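Local coordinates for protein Non-reducing end beta-L-arabinofuranosidase (Bacteroides thetaiotaomicron, PDB 5MQO) that is probably a glycoside hydrolase of family GH127 that takes part in the breakdown of complex plant pectin by a gut bacterium, at residues N494-E506 with R516-F529. Residues are numbered along the deposited sequence; the frame is centred on the assembly and turned at random.
Sequences NWKDKGELALVQE and RVTLNKVPRKAGAF
Trp495 and Phe529 meet where the loops at one end of this strand pair come together. Their six-membered rings lie 4.7 Å apart between centroids, obliquely, with planes 34° apart. Trp495 CH2 approaches Phe529 CB at 3.5 Å. Phe529 CG sits over one face of the indole, toward its rim, while CE of Lys496 lies over the opposite face, also toward the rim. The far end of Phe529, CZ, meets Leu501 CD1 at 3.6 Å. Ala526, closing the type I turn that starts at Pro523, sets its methyl obliquely against the indole at CZ3. The Pro523 ring, just past the end of its strand, packs against the backbone at the start of strand 500-506, with CG and CD near Glu500 O.

Next to Leu501, CD2 of Leu519 is shared, lying 4.2 Å from Leu501 CD2 and in contact with Leu503 CB as well. Leu503 then spreads both its methyls against Val517 CG1, extending the apolar face that Trp567 helps to cover at Leu519.

The other face is more polar. Val504 turns CG1 anti to its backbone N (chi1 -170°), which sends CG2 across to the Asn520 amide. Farther along, Glu506 OE1 reaches Arg516 NH1 at 3.9 Å, a long salt bridge with the carboxylate and guanidinium planes 62° apart; Arg516 has its stronger partner in Glu574, through NE.

Paired backbone bonds join Val504 to Thr518 and Glu506 to Arg516. At Ala502 the register slips: its O accepts Asn520 N at 3.0 Å and, weakly, Lys521 N. This classic beta bulge interrupts an antiparallel beta hairpin of the GH127 middle domain, set within a larger antiparallel sheet between strands 489-494 and 572-577.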
ATOM      1  N   ASN A 494      23.357  -0.536  11.083  1.00 83.07           N
ATOM      2  CA  ASN A 494      24.284  -0.925  12.136  1.00 86.49           C
ATOM      3  C   ASN A 494      23.680  -2.171  12.742  1.00 83.57           C
ATOM      4  O   ASN A 494      22.493  -2.172  13.041  1.00 77.46           O
ATOM      5  CB  ASN A 494      24.422   0.181  13.195  1.00 90.69           C
ATOM      6  CG  ASN A 494      25.713   0.064  13.992  1.00 96.09           C
ATOM      7  OD1 ASN A 494      25.915  -0.894  14.750  1.00101.01           O
ATOM      8  ND2 ASN A 494      26.600   1.035  13.813  1.00 97.30           N
ATOM      9  N   TRP A 495      24.476  -3.227  12.909  1.00 86.89           N
ATOM     10  CA  TRP A 495      23.941  -4.502  13.388  1.00 89.76           C
ATOM     11  C   TRP A 495      24.257  -4.773  14.868  1.00 92.09           C
ATOM     12  O   TRP A 495      25.261  -5.381  15.201  1.00 89.22           O
ATOM     13  CB  TRP A 495      24.338  -5.675  12.474  1.00 89.68           C
ATOM     14  CG  TRP A 495      23.421  -6.837  12.710  1.00 90.94           C
ATOM     15  CD1 TRP A 495      22.051  -6.920  12.429  1.00 87.14           C
ATOM     16  CD2 TRP A 495      23.772  -8.052  13.346  1.00 91.14           C
ATOM     17  NE1 TRP A 495      21.558  -8.136  12.846  1.00 85.53           N
ATOM     18  CE2 TRP A 495      22.587  -8.851  13.415  1.00 92.44           C
ATOM     19  CE3 TRP A 495      24.974  -8.556  13.869  1.00 90.44           C
ATOM     20  CZ2 TRP A 495      22.587 -10.138  13.981  1.00 95.57           C
ATOM     21  CZ3 TRP A 495      24.979  -9.834  14.440  1.00 94.77           C
ATOM     22  CH2 TRP A 495      23.792 -10.614  14.488  1.00 97.51           C
ATOM     23  N   LYS A 496      23.340  -4.326  15.735  1.00 98.39           N
ATOM     24  CA  LYS A 496      23.472  -4.381  17.197  1.00 99.59           C
ATOM     25  C   LYS A 496      24.612  -3.464  17.616  1.00104.09           C
ATOM     26  O   LYS A 496      25.009  -2.588  16.842  1.00104.54           O
ATOM     27  CB  LYS A 496      23.660  -5.822  17.692  1.00 97.60           C
ATOM     28  CG  LYS A 496      22.760  -6.833  16.986  1.00 97.15           C
ATOM     29  CD  LYS A 496      22.268  -7.939  17.912  1.00 96.35           C
ATOM     30  CE  LYS A 496      21.961  -9.226  17.169  1.00 92.14           C
ATOM     31  NZ  LYS A 496      21.557 -10.312  18.097  1.00 91.02           N
ATOM     32  N   ASP A 497      25.125  -3.635  18.833  1.00110.57           N
ATOM     33  CA  ASP A 497      26.356  -2.954  19.261  1.00115.76           C
ATOM     34  C   ASP A 497      27.584  -3.690  18.660  1.00111.96           C
ATOM     35  O   ASP A 497      28.350  -4.320  19.395  1.00114.84           O
ATOM     36  CB  ASP A 497      26.406  -2.884  20.814  1.00120.39           C
ATOM     37  CG  ASP A 497      27.433  -1.858  21.358  1.00121.72           C
ATOM     38  OD1 ASP A 497      28.196  -1.256  20.569  1.00123.03           O
ATOM     39  OD2 ASP A 497      27.469  -1.656  22.596  1.00118.43           O
ATOM     40  N   LYS A 498      27.745  -3.612  17.330  1.00105.24           N
ATOM     41  CA  LYS A 498      28.813  -4.337  16.592  1.00102.62           C
ATOM     42  C   LYS A 498      29.496  -3.532  15.480  1.00 96.67           C
ATOM     43  O   LYS A 498      30.686  -3.688  15.272  1.00 99.67           O
ATOM     44  CB  LYS A 498      28.287  -5.631  15.964  1.00107.26           C
ATOM     45  CG  LYS A 498      27.628  -6.644  16.911  1.00112.78           C
ATOM     46  CD  LYS A 498      28.499  -7.876  17.172  1.00115.57           C
ATOM     47  CE  LYS A 498      27.740  -9.003  17.877  1.00114.19           C
ATOM     48  NZ  LYS A 498      27.970  -9.028  19.348  1.00113.13           N
ATOM     49  N   GLY A 499      28.750  -2.713  14.743  1.00 93.19           N
ATOM     50  CA  GLY A 499      29.298  -1.919  13.640  1.00 89.30           C
ATOM     51  C   GLY A 499      28.404  -2.015  12.412  1.00 88.06           C
ATOM     52  O   GLY A 499      27.315  -2.591  12.470  1.00 84.20           O
ATOM     53  N   GLU A 500      28.875  -1.445  11.302  1.00 86.82           N
ATOM     54  CA  GLU A 500      28.130  -1.403  10.050  1.00 85.94           C
ATOM     55  C   GLU A 500      27.969  -2.778   9.447  1.00 84.82           C
ATOM     56  O   GLU A 500      28.850  -3.622   9.540  1.00 87.19           O
ATOM     57  CB  GLU A 500      28.828  -0.540   8.995  1.00 91.63           C
ATOM     58  CG  GLU A 500      28.333   0.895   8.894  1.00 97.33           C
ATOM     59  CD  GLU A 500      28.677   1.563   7.558  1.00103.69           C
ATOM     60  OE1 GLU A 500      29.170   0.878   6.614  1.00 99.59           O
ATOM     61  OE2 GLU A 500      28.437   2.793   7.459  1.00109.87           O
ATOM     62  N   LEU A 501      26.820  -2.982   8.826  1.00 81.86           N
ATOM     63  CA  LEU A 501      26.601  -4.089   7.930  1.00 78.35           C
ATOM     64  C   LEU A 501      26.035  -3.422   6.713  1.00 76.96           C
ATOM     65  O   LEU A 501      25.051  -2.702   6.815  1.00 78.32           O
ATOM     66  CB  LEU A 501      25.609  -5.070   8.531  1.00 77.82           C
ATOM     67  CG  LEU A 501      25.479  -6.419   7.829  1.00 78.70           C
ATOM     68  CD1 LEU A 501      24.822  -7.419   8.769  1.00 78.57           C
ATOM     69  CD2 LEU A 501      24.707  -6.291   6.524  1.00 79.83           C
ATOM     70  N   ALA A 502      26.678  -3.612   5.570  1.00 74.61           N
ATOM     71  CA  ALA A 502      26.193  -3.016   4.332  1.00 73.05           C
ATOM     72  C   ALA A 502      26.003  -4.107   3.321  1.00 71.71           C
ATOM     73  O   ALA A 502      26.822  -5.012   3.248  1.00 75.03           O
ATOM     74  CB  ALA A 502      27.177  -1.997   3.813  1.00 73.52           C
ATOM     75  N   LEU A 503      24.927  -4.052   2.549  1.00 68.01           N
ATOM     76  CA  LEU A 503      24.794  -5.000   1.460  1.00 68.30           C
ATOM     77  C   LEU A 503      24.241  -4.352   0.191  1.00 66.27           C
ATOM     78  O   LEU A 503      23.738  -3.238   0.201  1.00 63.99           O
ATOM     79  CB  LEU A 503      24.018  -6.248   1.906  1.00 68.78           C
ATOM     80  CG  LEU A 503      22.594  -6.101   2.457  1.00 69.96           C
ATOM     81  CD1 LEU A 503      21.552  -5.937   1.355  1.00 69.27           C
ATOM     82  CD2 LEU A 503      22.241  -7.301   3.319  1.00 70.20           C
ATOM     83  N   VAL A 504      24.416  -5.056  -0.910  1.00 66.25           N
ATOM     84  CA  VAL A 504      24.003  -4.585  -2.218  1.00 66.40           C
ATOM     85  C   VAL A 504      23.099  -5.639  -2.850  1.00 66.73           C
ATOM     86  O   VAL A 504      23.466  -6.820  -2.940  1.00 69.63           O
ATOM     87  CB  VAL A 504      25.209  -4.309  -3.137  1.00 63.55           C
ATOM     88  CG1 VAL A 504      24.761  -3.584  -4.393  1.00 62.61           C
ATOM     89  CG2 VAL A 504      26.224  -3.464  -2.399  1.00 64.96           C
ATOM     90  N   GLN A 505      21.921  -5.193  -3.286  1.00 65.90           N
ATOM     91  CA  GLN A 505      20.917  -6.052  -3.883  1.00 64.35           C
ATOM     92  C   GLN A 505      20.875  -5.729  -5.357  1.00 63.08           C
ATOM     93  O   GLN A 505      20.680  -4.569  -5.716  1.00 62.80           O
ATOM     94  CB  GLN A 505      19.552  -5.788  -3.239  1.00 64.29           C
ATOM     95  CG  GLN A 505      18.407  -6.610  -3.860  1.00 64.60           C
ATOM     96  CD  GLN A 505      17.263  -6.906  -2.900  1.00 60.53           C
ATOM     97  OE1 GLN A 505      17.388  -6.765  -1.690  1.00 64.20           O
ATOM     98  NE2 GLN A 505      16.170  -7.335  -3.431  1.00 56.55           N
ATOM     99  N   GLU A 506      21.067  -6.736  -6.204  1.00 61.95           N
ATOM    100  CA  GLU A 506      21.000  -6.541  -7.646  1.00 62.97           C
ATOM    101  C   GLU A 506      19.922  -7.449  -8.186  1.00 61.00           C
ATOM    102  O   GLU A 506      19.900  -8.628  -7.851  1.00 59.77           O
ATOM    103  CB  GLU A 506      22.338  -6.861  -8.287  1.00 67.18           C
ATOM    104  CG  GLU A 506      23.538  -6.297  -7.522  1.00 71.38           C
ATOM    105  CD  GLU A 506      24.834  -6.418  -8.308  1.00 74.54           C
ATOM    106  OE1 GLU A 506      25.487  -7.493  -8.260  1.00 74.64           O
ATOM    107  OE2 GLU A 506      25.178  -5.432  -8.990  1.00 75.10           O
ATOM    108  N   ARG A 516      20.232 -11.037  -6.324  1.00 60.54           N
ATOM    109  CA  ARG A 516      21.536 -11.256  -5.789  1.00 64.02           C
ATOM    110  C   ARG A 516      21.743 -10.272  -4.669  1.00 63.78           C
ATOM    111  O   ARG A 516      21.605  -9.054  -4.882  1.00 62.34           O
ATOM    112  CB  ARG A 516      22.599 -11.039  -6.859  1.00 67.62           C
ATOM    113  CG  ARG A 516      24.030 -11.218  -6.365  1.00 68.87           C
ATOM    114  CD  ARG A 516      24.999 -10.921  -7.479  1.00 71.02           C
ATOM    115  NE  ARG A 516      24.851 -11.868  -8.571  1.00 72.52           N
ATOM    116  CZ  ARG A 516      25.539 -11.824  -9.708  1.00 71.95           C
ATOM    117  NH1 ARG A 516      26.454 -10.881  -9.928  1.00 70.62           N
ATOM    118  NH2 ARG A 516      25.307 -12.748 -10.628  1.00 71.38           N
ATOM    119  N   VAL A 517      22.089 -10.821  -3.499  1.00 63.02           N
ATOM    120  CA  VAL A 517      22.473 -10.051  -2.330  1.00 63.63           C
ATOM    121  C   VAL A 517      23.977 -10.237  -2.134  1.00 64.39           C
ATOM    122  O   VAL A 517      24.482 -11.358  -2.010  1.00 64.29           O
ATOM    123  CB  VAL A 517      21.647 -10.453  -1.081  1.00 63.14           C
ATOM    124  CG1 VAL A 517      22.085  -9.677   0.161  1.00 62.76           C
ATOM    125  CG2 VAL A 517      20.176 -10.174  -1.357  1.00 63.41           C
ATOM    126  N   THR A 518      24.686  -9.120  -2.144  1.00 65.06           N
ATOM    127  CA  THR A 518      26.123  -9.111  -1.999  1.00 67.84           C
ATOM    128  C   THR A 518      26.423  -8.383  -0.704  1.00 66.70           C
ATOM    129  O   THR A 518      25.920  -7.284  -0.515  1.00 65.09           O
ATOM    130  CB  THR A 518      26.778  -8.367  -3.174  1.00 69.05           C
ATOM    131  OG1 THR A 518      26.265  -8.880  -4.422  1.00 71.39           O
ATOM    132  CG2 THR A 518      28.285  -8.505  -3.111  1.00 69.19           C
ATOM    133  N   LEU A 519      27.244  -8.990   0.160  1.00 67.24           N
ATOM    134  CA  LEU A 519      27.663  -8.391   1.439  1.00 67.47           C
ATOM    135  C   LEU A 519      28.938  -7.576   1.363  1.00 67.69           C
ATOM    136  O   LEU A 519      30.004  -8.168   1.297  1.00 67.27           O
ATOM    137  CB  LEU A 519      27.906  -9.499   2.443  1.00 69.26           C
ATOM    138  CG  LEU A 519      26.616 -10.183   2.853  1.00 72.54           C
ATOM    139  CD1 LEU A 519      26.950 -11.565   3.359  1.00 74.94           C
ATOM    140  CD2 LEU A 519      25.869  -9.367   3.915  1.00 72.45           C
ATOM    141  N   ASN A 520      28.843  -6.242   1.407  1.00 70.36           N
ATOM    142  CA  ASN A 520      30.038  -5.377   1.356  1.00 74.43           C
ATOM    143  C   ASN A 520      30.750  -5.345   2.670  1.00 74.90           C
ATOM    144  O   ASN A 520      31.886  -5.727   2.728  1.00 80.66           O
ATOM    145  CB  ASN A 520      29.722  -3.940   0.978  1.00 76.42           C
ATOM    146  CG  ASN A 520      29.193  -3.798  -0.424  1.00 80.34           C
ATOM    147  OD1 ASN A 520      28.577  -2.778  -0.737  1.00 90.52           O
ATOM    148  ND2 ASN A 520      29.403  -4.800  -1.275  1.00 78.50           N
ATOM    149  N   LYS A 521      30.094  -4.868   3.717  1.00 78.41           N
ATOM    150  CA  LYS A 521      30.712  -4.779   5.042  1.00 84.19           C
ATOM    151  C   LYS A 521      29.957  -5.674   5.987  1.00 82.66           C
ATOM    152  O   LYS A 521      28.725  -5.646   6.008  1.00 85.61           O
ATOM    153  CB  LYS A 521      30.717  -3.339   5.565  1.00 88.84           C
ATOM    154  CG  LYS A 521      31.256  -2.349   4.537  1.00 95.03           C
ATOM    155  CD  LYS A 521      32.121  -1.256   5.140  1.00100.86           C
ATOM    156  CE  LYS A 521      33.291  -0.964   4.207  1.00105.93           C
ATOM    157  NZ  LYS A 521      34.118   0.161   4.719  1.00109.44           N
ATOM    158  N   VAL A 522      30.700  -6.508   6.704  1.00 80.95           N
ATOM    159  CA  VAL A 522      30.185  -7.297   7.805  1.00 82.90           C
ATOM    160  C   VAL A 522      31.036  -6.861   8.959  1.00 86.52           C
ATOM    161  O   VAL A 522      32.267  -6.814   8.817  1.00 83.09           O
ATOM    162  CB  VAL A 522      30.379  -8.816   7.584  1.00 84.30           C
ATOM    163  CG1 VAL A 522      30.011  -9.617   8.825  1.00 83.65           C
ATOM    164  CG2 VAL A 522      29.543  -9.301   6.411  1.00 87.27           C
ATOM    165  N   PRO A 523      30.411  -6.535  10.107  1.00 93.06           N
ATOM    166  CA  PRO A 523      31.280  -6.222  11.254  1.00 98.23           C
ATOM    167  C   PRO A 523      31.964  -7.508  11.751  1.00106.39           C
ATOM    168  O   PRO A 523      31.350  -8.589  11.707  1.00107.03           O
ATOM    169  CB  PRO A 523      30.322  -5.627  12.285  1.00 95.17           C
ATOM    170  CG  PRO A 523      28.933  -5.961  11.812  1.00 94.37           C
ATOM    171  CD  PRO A 523      28.992  -6.647  10.490  1.00 90.73           C
ATOM    172  N   ARG A 524      33.223  -7.398  12.177  1.00111.88           N
ATOM    173  CA  ARG A 524      34.057  -8.587  12.456  1.00116.25           C
ATOM    174  C   ARG A 524      33.581  -9.421  13.646  1.00113.69           C
ATOM    175  O   ARG A 524      33.780 -10.630  13.654  1.00113.50           O
ATOM    176  CB  ARG A 524      35.546  -8.217  12.627  1.00122.10           C
ATOM    177  CG  ARG A 524      36.300  -7.965  11.314  1.00125.45           C
ATOM    178  CD  ARG A 524      37.746  -7.492  11.535  1.00127.47           C
ATOM    179  NE  ARG A 524      38.348  -6.910  10.321  1.00126.35           N
ATOM    180  CZ  ARG A 524      39.491  -6.212  10.267  1.00122.73           C
ATOM    181  NH1 ARG A 524      40.216  -5.983  11.359  1.00120.89           N
ATOM    182  NH2 ARG A 524      39.917  -5.734   9.096  1.00120.10           N
ATOM    183  N   LYS A 525      32.943  -8.784  14.625  1.00113.51           N
ATOM    184  CA  LYS A 525      32.485  -9.476  15.835  1.00116.58           C
ATOM    185  C   LYS A 525      31.031  -9.978  15.794  1.00113.35           C
ATOM    186  O   LYS A 525      30.523 -10.440  16.820  1.00113.69           O
ATOM    187  CB  LYS A 525      32.691  -8.571  17.061  1.00122.67           C
ATOM    188  CG  LYS A 525      34.154  -8.263  17.382  1.00127.80           C
ATOM    189  CD  LYS A 525      34.938  -9.478  17.884  1.00126.96           C
ATOM    190  CE  LYS A 525      36.310  -9.074  18.413  1.00125.13           C
ATOM    191  NZ  LYS A 525      36.952 -10.172  19.178  1.00124.03           N
ATOM    192  N   ALA A 526      30.361  -9.897  14.638  1.00108.99           N
ATOM    193  CA  ALA A 526      29.034 -10.525  14.467  1.00101.63           C
ATOM    194  C   ALA A 526      29.260 -12.015  14.421  1.00 98.10           C
ATOM    195  O   ALA A 526      30.313 -12.461  13.960  1.00 99.88           O
ATOM    196  CB  ALA A 526      28.349 -10.051  13.194  1.00 99.60           C
ATOM    197  N   GLY A 527      28.302 -12.786  14.918  1.00 93.74           N
ATOM    198  CA  GLY A 527      28.490 -14.233  15.021  1.00 91.08           C
ATOM    199  C   GLY A 527      28.124 -14.876  13.710  1.00 87.86           C
ATOM    200  O   GLY A 527      28.469 -14.386  12.628  1.00 83.48           O
ATOM    201  N   ALA A 528      27.433 -16.002  13.814  1.00 88.07           N
ATOM    202  CA  ALA A 528      26.516 -16.426  12.759  1.00 85.31           C
ATOM    203  C   ALA A 528      25.267 -15.571  12.942  1.00 81.07           C
ATOM    204  O   ALA A 528      24.927 -15.182  14.059  1.00 78.60           O
ATOM    205  CB  ALA A 528      26.168 -17.902  12.878  1.00 85.48           C
ATOM    206  N   PHE A 529      24.630 -15.243  11.826  1.00 79.13           N
ATOM    207  CA  PHE A 529      23.312 -14.610  11.813  1.00 76.11           C
ATOM    208  C   PHE A 529      22.691 -14.908  10.459  1.00 73.51           C
ATOM    209  O   PHE A 529      23.421 -15.234   9.503  1.00 71.20           O
ATOM    210  CB  PHE A 529      23.414 -13.101  12.070  1.00 75.75           C
ATOM    211  CG  PHE A 529      24.143 -12.343  10.999  1.00 76.08           C
ATOM    212  CD1 PHE A 529      25.525 -12.254  11.014  1.00 80.33           C
ATOM    213  CD2 PHE A 529      23.455 -11.719   9.981  1.00 77.36           C
ATOM    214  CE1 PHE A 529      26.208 -11.559  10.018  1.00 81.69           C
ATOM    215  CE2 PHE A 529      24.127 -11.026   8.977  1.00 78.95           C
ATOM    216  CZ  PHE A 529      25.507 -10.937   8.997  1.00 79.92           C
TER